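Long-range contacts in Glyco_hydro_cc domain-containing protein (Trichoderma gamsii, PDB 6UBD), which probably binds beta-1,3-glucan oligosaccharides through a glycoside hydrolase family 128 (subgroup VII) catalytic-core fold: residues G36-T41 with W52-T57; F45-L50 with K64-V69. All coordinates share one frame; numbering follows the deposited sequence.

Interaction 1 of 2, residues G36-T41 with W52-T57; sequences GSAGDT and WWHDWT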
loop_
_atom_site.group_PDB
_atom_site.type_symbol
_atom_site.label_atom_id
_atom_site.label_comp_id
_atom_site.label_asym_id
_atom_site.label_seq_id
_atom_site.Cartn_x
_atom_site.Cartn_y
_atom_site.Cartn_z
ATOM N N GLY A 36 -1.436 -1.270 9.319
ATOM C CA GLY A 36 -0.103 -0.749 8.995
ATOM C C GLY A 36 -0.095 0.733 8.640
ATOM O O GLY A 36 -1.149 1.411 8.781
ATOM N N SER A 37 1.047 1.285 8.248
ATOM C CA SER A 37 1.255 2.680 7.834
ATOM C C SER A 37 1.917 2.700 6.449
ATOM O O SER A 37 2.838 1.886 6.200
ATOM C CB SER A 37 2.124 3.355 8.875
ATOM O OG SER A 37 2.333 4.707 8.587
ATOM N N ALA A 38 1.491 3.602 5.598
ATOM C CA ALA A 38 2.085 3.986 4.315
ATOM C C ALA A 38 2.786 5.309 4.462
ATOM O O ALA A 38 2.080 6.353 4.567
ATOM C CB ALA A 38 1.117 3.973 3.193
ATOM N N GLY A 39 4.109 5.318 4.679
ATOM C CA GLY A 39 4.887 6.481 5.158
ATOM C C GLY A 39 5.169 6.386 6.676
ATOM O O GLY A 39 4.765 5.384 7.299
ATOM N N ASP A 40 5.913 7.357 7.193
ATOM C CA ASP A 40 6.400 7.270 8.576
ATOM C C ASP A 40 6.127 8.539 9.401
ATOM O O ASP A 40 6.586 8.593 10.526
ATOM C CB ASP A 40 7.864 6.803 8.636
ATOM C CG ASP A 40 8.779 7.691 7.792
ATOM O OD1 ASP A 40 8.520 8.932 7.736
ATOM O OD2 ASP A 40 9.717 7.112 7.137
ATOM N N THR A 41 5.418 9.529 8.877
ATOM C CA THR A 41 5.261 10.771 9.700
ATOM C C THR A 41 4.533 10.536 11.051
ATOM O O THR A 41 4.938 11.195 12.019
ATOM C CB THR A 41 4.543 11.874 8.924
ATOM O OG1 THR A 41 3.201 11.496 8.562
ATOM C CG2 THR A 41 5.339 12.314 7.718
ATOM N N TRP A 52 3.045 -3.600 10.790
ATOM C CA TRP A 52 3.891 -3.433 9.588
ATOM C C TRP A 52 3.900 -2.034 9.078
ATOM O O TRP A 52 2.974 -1.214 9.410
ATOM C CB TRP A 52 3.402 -4.358 8.448
ATOM C CG TRP A 52 2.097 -4.022 7.799
ATOM C CD1 TRP A 52 0.853 -4.251 8.315
ATOM C CD2 TRP A 52 1.922 -3.392 6.519
ATOM N NE1 TRP A 52 -0.087 -3.838 7.418
ATOM C CE2 TRP A 52 0.524 -3.301 6.287
ATOM C CE3 TRP A 52 2.811 -2.952 5.513
ATOM C CZ2 TRP A 52 0.008 -2.796 5.091
ATOM C CZ3 TRP A 52 2.268 -2.445 4.363
ATOM C CH2 TRP A 52 0.898 -2.395 4.148
ATOM N N TRP A 53 4.831 -1.636 8.242
ATOM C CA TRP A 53 4.775 -0.360 7.465
ATOM C C TRP A 53 5.539 -0.501 6.146
ATOM O O TRP A 53 6.402 -1.405 6.033
ATOM C CB TRP A 53 5.279 0.849 8.261
ATOM C CG TRP A 53 6.728 1.243 8.217
ATOM C CD1 TRP A 53 7.249 2.375 7.625
ATOM C CD2 TRP A 53 7.855 0.583 8.856
ATOM N NE1 TRP A 53 8.600 2.493 7.890
ATOM C CE2 TRP A 53 8.994 1.393 8.617
ATOM C CE3 TRP A 53 8.007 -0.624 9.545
ATOM C CZ2 TRP A 53 10.275 1.039 9.076
ATOM C CZ3 TRP A 53 9.267 -0.975 10.000
ATOM C CH2 TRP A 53 10.373 -0.141 9.774
ATOM N N HIS A 54 5.286 0.390 5.231
ATOM C CA HIS A 54 6.117 0.604 4.039
ATOM C C HIS A 54 6.402 2.087 3.852
ATOM O O HIS A 54 5.697 2.903 4.490
ATOM C CB HIS A 54 5.553 -0.082 2.779
ATOM C CG HIS A 54 4.483 0.727 2.099
ATOM N ND1 HIS A 54 4.782 1.625 1.120
ATOM C CD2 HIS A 54 3.121 0.672 2.193
ATOM C CE1 HIS A 54 3.655 2.114 0.629
ATOM N NE2 HIS A 54 2.618 1.557 1.273
ATOM N N ASP A 55 7.369 2.463 3.027
ATOM C CA ASP A 55 7.672 3.877 2.730
ATOM C C ASP A 55 8.029 4.044 1.256
ATOM O O ASP A 55 8.728 4.996 0.950
ATOM C CB ASP A 55 8.734 4.423 3.677
ATOM C CG ASP A 55 10.111 3.787 3.461
ATOM O OD1 ASP A 55 10.259 2.901 2.595
ATOM O OD2 ASP A 55 11.071 4.249 4.159
ATOM N N TRP A 56 7.447 3.203 0.402
ATOM C CA TRP A 56 7.689 3.245 -1.066
ATOM C C TRP A 56 9.152 2.911 -1.476
ATOM O O TRP A 56 9.450 2.983 -2.677
ATOM C CB TRP A 56 7.224 4.573 -1.685
ATOM C CG TRP A 56 5.743 4.823 -1.503
ATOM C CD1 TRP A 56 4.700 4.380 -2.275
ATOM C CD2 TRP A 56 5.134 5.620 -0.457
ATOM N NE1 TRP A 56 3.497 4.811 -1.779
ATOM C CE2 TRP A 56 3.743 5.533 -0.662
ATOM C CE3 TRP A 56 5.635 6.356 0.644
ATOM C CZ2 TRP A 56 2.840 6.169 0.213
ATOM C CZ3 TRP A 56 4.716 6.966 1.501
ATOM C CH2 TRP A 56 3.336 6.897 1.282
ATOM N N THR A 57 10.044 2.609 -0.525
ATOM C CA THR A 57 11.467 2.312 -0.821
ATOM C C THR A 57 11.779 0.819 -0.697
ATOM O O THR A 57 10.990 0.021 -0.196
ATOM C CB THR A 57 12.428 3.094 0.093
ATOM O OG1 THR A 57 12.620 2.444 1.378
ATOM C CG2 THR A 57 12.063 4.569 0.240
HETATM O O HOH W 1 10.527 4.486 6.883
HETATM O O HOH W 2 10.518 7.309 4.648
#
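Gly36 lies against one face of the Trp52 indole: its CA sits 3.7 Å from the centroid of the five-membered ring of Trp52, a CH-pi contact offset toward the rim. Nothing larger than a hydrogen fits on that CA, since a CB would run into the indole. Trp52 reaches this place by setting CG between its backbone N and carbonyl carbon (chi1 70°), which folds the ring back over the neighbouring strand, where its NE1 is held by the carbonyl of Lys34. Cutting Trp52 back to an alanine removes the indole, which would probably open a gap over Gly36 and leave the carbonyl of Lys34 without this donor. His54 repeats the theme two residues on, with Ala38 CA over one face of its imidazole and Ala38 CB 3.4 Å from its NE2. At the edge of that imidazole, ND1 accepts the backbone N-H of Trp56, which lies in the ring plane, while NE2 bonds to the carbonyl of Thr200. His54 CE1 in turn lies over one face of the Trp56 indole, toward its rim, and the indole NE1 goes to Glu201. The backbones that carry these groups include two parallel strands of a beta-alpha-beta unit, 35-38 and 52-54, running at 9° to each other. His54 N donates to Ser37 O at 3.0 Å and Gly39 N to His54 O at 2.9 Å, the latter nearly straight at 169°; Ser37 N to Trp52 O is weak. Farther along, Asp40 OD2 and Asp55 OD2 stand 4.3 Å apart. Both accept from two shared waters, one of which takes the in-plane NE1 hydrogen of Trp53, 2.9 Å from the water oxygen. Two carboxylates this close would probably repel, and the bridging waters, each donating to both, are likely to offset that cost.

Interaction 2 of 2, residues F45-L50 with K64-V69; sequences FWKDHL and KGAGLV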
loop_
_atom_site.group_PDB
_atom_site.type_symbol
_atom_site.label_atom_id
_atom_site.label_comp_id
_atom_site.label_asym_id
_atom_site.label_seq_id
_atom_site.Cartn_x
_atom_site.Cartn_y
_atom_site.Cartn_z
ATOM N N PHE A 45 3.448 7.514 16.843
ATOM C CA PHE A 45 2.147 7.594 17.563
ATOM C C PHE A 45 1.349 6.282 17.381
ATOM O O PHE A 45 0.628 5.874 18.319
ATOM C CB PHE A 45 1.309 8.769 17.039
ATOM C CG PHE A 45 1.944 10.131 17.115
ATOM C CD1 PHE A 45 2.242 10.665 18.335
ATOM C CD2 PHE A 45 2.303 10.839 15.967
ATOM C CE1 PHE A 45 2.744 11.958 18.413
ATOM C CE2 PHE A 45 2.903 12.094 16.046
ATOM C CZ PHE A 45 3.136 12.641 17.269
ATOM N N TRP A 46 1.483 5.613 16.225
ATOM C CA TRP A 46 0.625 4.453 15.907
ATOM C C TRP A 46 1.274 3.080 16.258
ATOM O O TRP A 46 0.549 2.071 16.313
ATOM C CB TRP A 46 0.290 4.465 14.434
ATOM C CG TRP A 46 -0.570 5.598 13.939
ATOM C CD1 TRP A 46 -1.439 6.385 14.657
ATOM C CD2 TRP A 46 -0.675 6.038 12.579
ATOM N NE1 TRP A 46 -2.091 7.245 13.822
ATOM C CE2 TRP A 46 -1.631 7.076 12.531
ATOM C CE3 TRP A 46 -0.068 5.609 11.394
ATOM C CZ2 TRP A 46 -1.994 7.682 11.331
ATOM C CZ3 TRP A 46 -0.412 6.222 10.191
ATOM C CH2 TRP A 46 -1.381 7.251 10.183
ATOM N N LYS A 47 2.626 3.044 16.438
ATOM C CA LYS A 47 3.443 1.829 16.437
ATOM C C LYS A 47 2.842 0.647 17.224
ATOM O O LYS A 47 2.884 -0.522 16.782
ATOM C CB LYS A 47 4.846 2.148 17.016
ATOM C CG LYS A 47 5.911 1.110 16.765
ATOM C CD LYS A 47 7.136 1.429 17.568
ATOM C CE LYS A 47 8.222 0.448 17.268
ATOM N NZ LYS A 47 9.428 0.734 18.050
ATOM N N ASP A 48 2.401 0.953 18.448
ATOM C CA ASP A 48 2.010 -0.141 19.384
ATOM C C ASP A 48 0.729 -0.885 18.924
ATOM O O ASP A 48 0.459 -1.977 19.406
ATOM C CB ASP A 48 1.855 0.318 20.807
ATOM C CG ASP A 48 1.654 -0.835 21.763
ATOM O OD1 ASP A 48 2.563 -1.635 21.876
ATOM O OD2 ASP A 48 0.618 -0.833 22.533
ATOM N N HIS A 49 0.023 -0.357 17.931
ATOM C CA HIS A 49 -1.237 -0.977 17.424
ATOM C C HIS A 49 -1.077 -1.483 15.981
ATOM O O HIS A 49 -2.087 -1.969 15.395
ATOM C CB HIS A 49 -2.394 0.047 17.507
ATOM C CG HIS A 49 -2.552 0.662 18.848
ATOM N ND1 HIS A 49 -2.893 -0.049 19.948
ATOM C CD2 HIS A 49 -2.410 1.957 19.203
ATOM C CE1 HIS A 49 -2.877 0.754 20.997
ATOM N NE2 HIS A 49 -2.615 2.006 20.535
ATOM N N LEU A 50 0.122 -1.334 15.396
ATOM C CA LEU A 50 0.434 -1.802 14.029
ATOM C C LEU A 50 1.159 -3.112 14.083
ATOM O O LEU A 50 1.817 -3.453 15.113
ATOM C CB LEU A 50 1.292 -0.759 13.321
ATOM C CG LEU A 50 0.709 0.638 13.156
ATOM C CD1 LEU A 50 1.673 1.490 12.376
ATOM C CD2 LEU A 50 -0.657 0.687 12.469
ATOM N N LYS A 64 11.489 4.946 13.931
ATOM C CA LYS A 64 10.162 4.896 14.574
ATOM C C LYS A 64 9.475 3.533 14.377
ATOM O O LYS A 64 8.608 3.150 15.132
ATOM C CB LYS A 64 9.248 5.997 14.022
ATOM C CG LYS A 64 9.794 7.406 14.171
ATOM C CD LYS A 64 8.832 8.373 13.412
ATOM C CE LYS A 64 9.197 9.823 13.432
ATOM N NZ LYS A 64 8.322 10.587 12.533
ATOM N N GLY A 65 9.873 2.789 13.339
ATOM C CA GLY A 65 9.261 1.480 12.998
ATOM C C GLY A 65 9.909 0.269 13.671
ATOM O O GLY A 65 9.501 -0.868 13.398
ATOM N N ALA A 66 10.981 0.442 14.440
ATOM C CA ALA A 66 11.843 -0.660 14.918
ATOM C C ALA A 66 10.966 -1.732 15.568
ATOM O O ALA A 66 10.299 -1.443 16.537
ATOM C CB ALA A 66 12.867 -0.138 15.908
ATOM N N GLY A 67 11.046 -2.958 15.083
ATOM C CA GLY A 67 10.245 -4.081 15.607
ATOM C C GLY A 67 9.075 -4.445 14.728
ATOM O O GLY A 67 8.631 -5.622 14.759
ATOM N N LEU A 68 8.543 -3.482 13.982
ATOM C CA LEU A 68 7.437 -3.803 13.041
ATOM C C LEU A 68 8.035 -4.530 11.818
ATOM O O LEU A 68 9.265 -4.512 11.566
ATOM C CB LEU A 68 6.756 -2.499 12.582
ATOM C CG LEU A 68 6.103 -1.635 13.661
ATOM C CD1 LEU A 68 5.494 -0.396 13.013
ATOM C CD2 LEU A 68 4.996 -2.423 14.402
ATOM N N VAL A 69 7.179 -5.160 11.019
ATOM C CA VAL A 69 7.577 -5.785 9.728
ATOM C C VAL A 69 7.800 -4.709 8.671
ATOM O O VAL A 69 6.831 -3.979 8.359
ATOM C CB VAL A 69 6.470 -6.765 9.263
ATOM C CG1 VAL A 69 6.812 -7.304 7.887
ATOM C CG2 VAL A 69 6.267 -7.932 10.218
HETATM O O HOH W 3 10.844 3.011 17.765
#
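Lys47 and Leu68 carry this contact, their side chains crossing at an angle, with Lys47 CG 4.1 Å from Leu68 CD1. From there the lysine runs on fully extended beside the loop backbone. Having CG anti to the backbone N (chi1 -165°) sends the chain out across Lys64 and Gly65; Lys47 CD passes 3.3 Å from Lys64 O, and the ammonium NZ ends 2.8 Å from Ala66 O in a weak hydrogen bond. A water 2.7 Å from Lys47 NZ accepts a second hydrogen and makes a weak, long link back to Lys64 O. On its other branch, Leu68 brings CD2 to Leu50, 3.4 Å from Leu50 O and 4.2 Å from Leu50 CB, so one methyl meets both a carbonyl and an aliphatic carbon.

Gly65 to Leu68 form a type II beta turn, closed by Leu68 N donating to Gly65 O at 2.8 Å. This turn lies in the loop that leads into strand 69-73, and the contact sets it against Lys47 and Leu50, in the segment that carries the chain on from helix 43-46. Gly67 takes a positive phi (103°), where a CB would jam against the carbonyl O of Ala66.

Farther out, Leu50 N bonds back to Lys47 O, tying together the two residues that Leu68 touches. Leu43 of the helix packs on Leu50, Lys64 and Leu68 alike, while Leu50 also reaches Ala35 and Ser37 of strand 35-38 and Ile272 of helix 263-273. The ammonium of Lys64 turns to Asp40 O through a weak hydrogen bond, and Lys64 N is held by Ser62 OG.

Overall arrangement
From the N terminus the chain runs along strand 35-38, through helix 43-46 and into strand 52-54, parallel to the first, where interaction 1 closes the first loop by laying the two strands together. It then continues through the loop that leads into strand 69-73, and interaction 2 closes a second loop by bringing residues 64-69 back to residues 45-50. The segments alternate along the chain, so the two closures cross. Their centres are 10 Å apart and they touch directly: Trp53 N lies 3.1 Å from Val69 O, a probable hydrogen bond that brings in the third strand, while interaction 2 holds the loop before it to the region of helix 43-46.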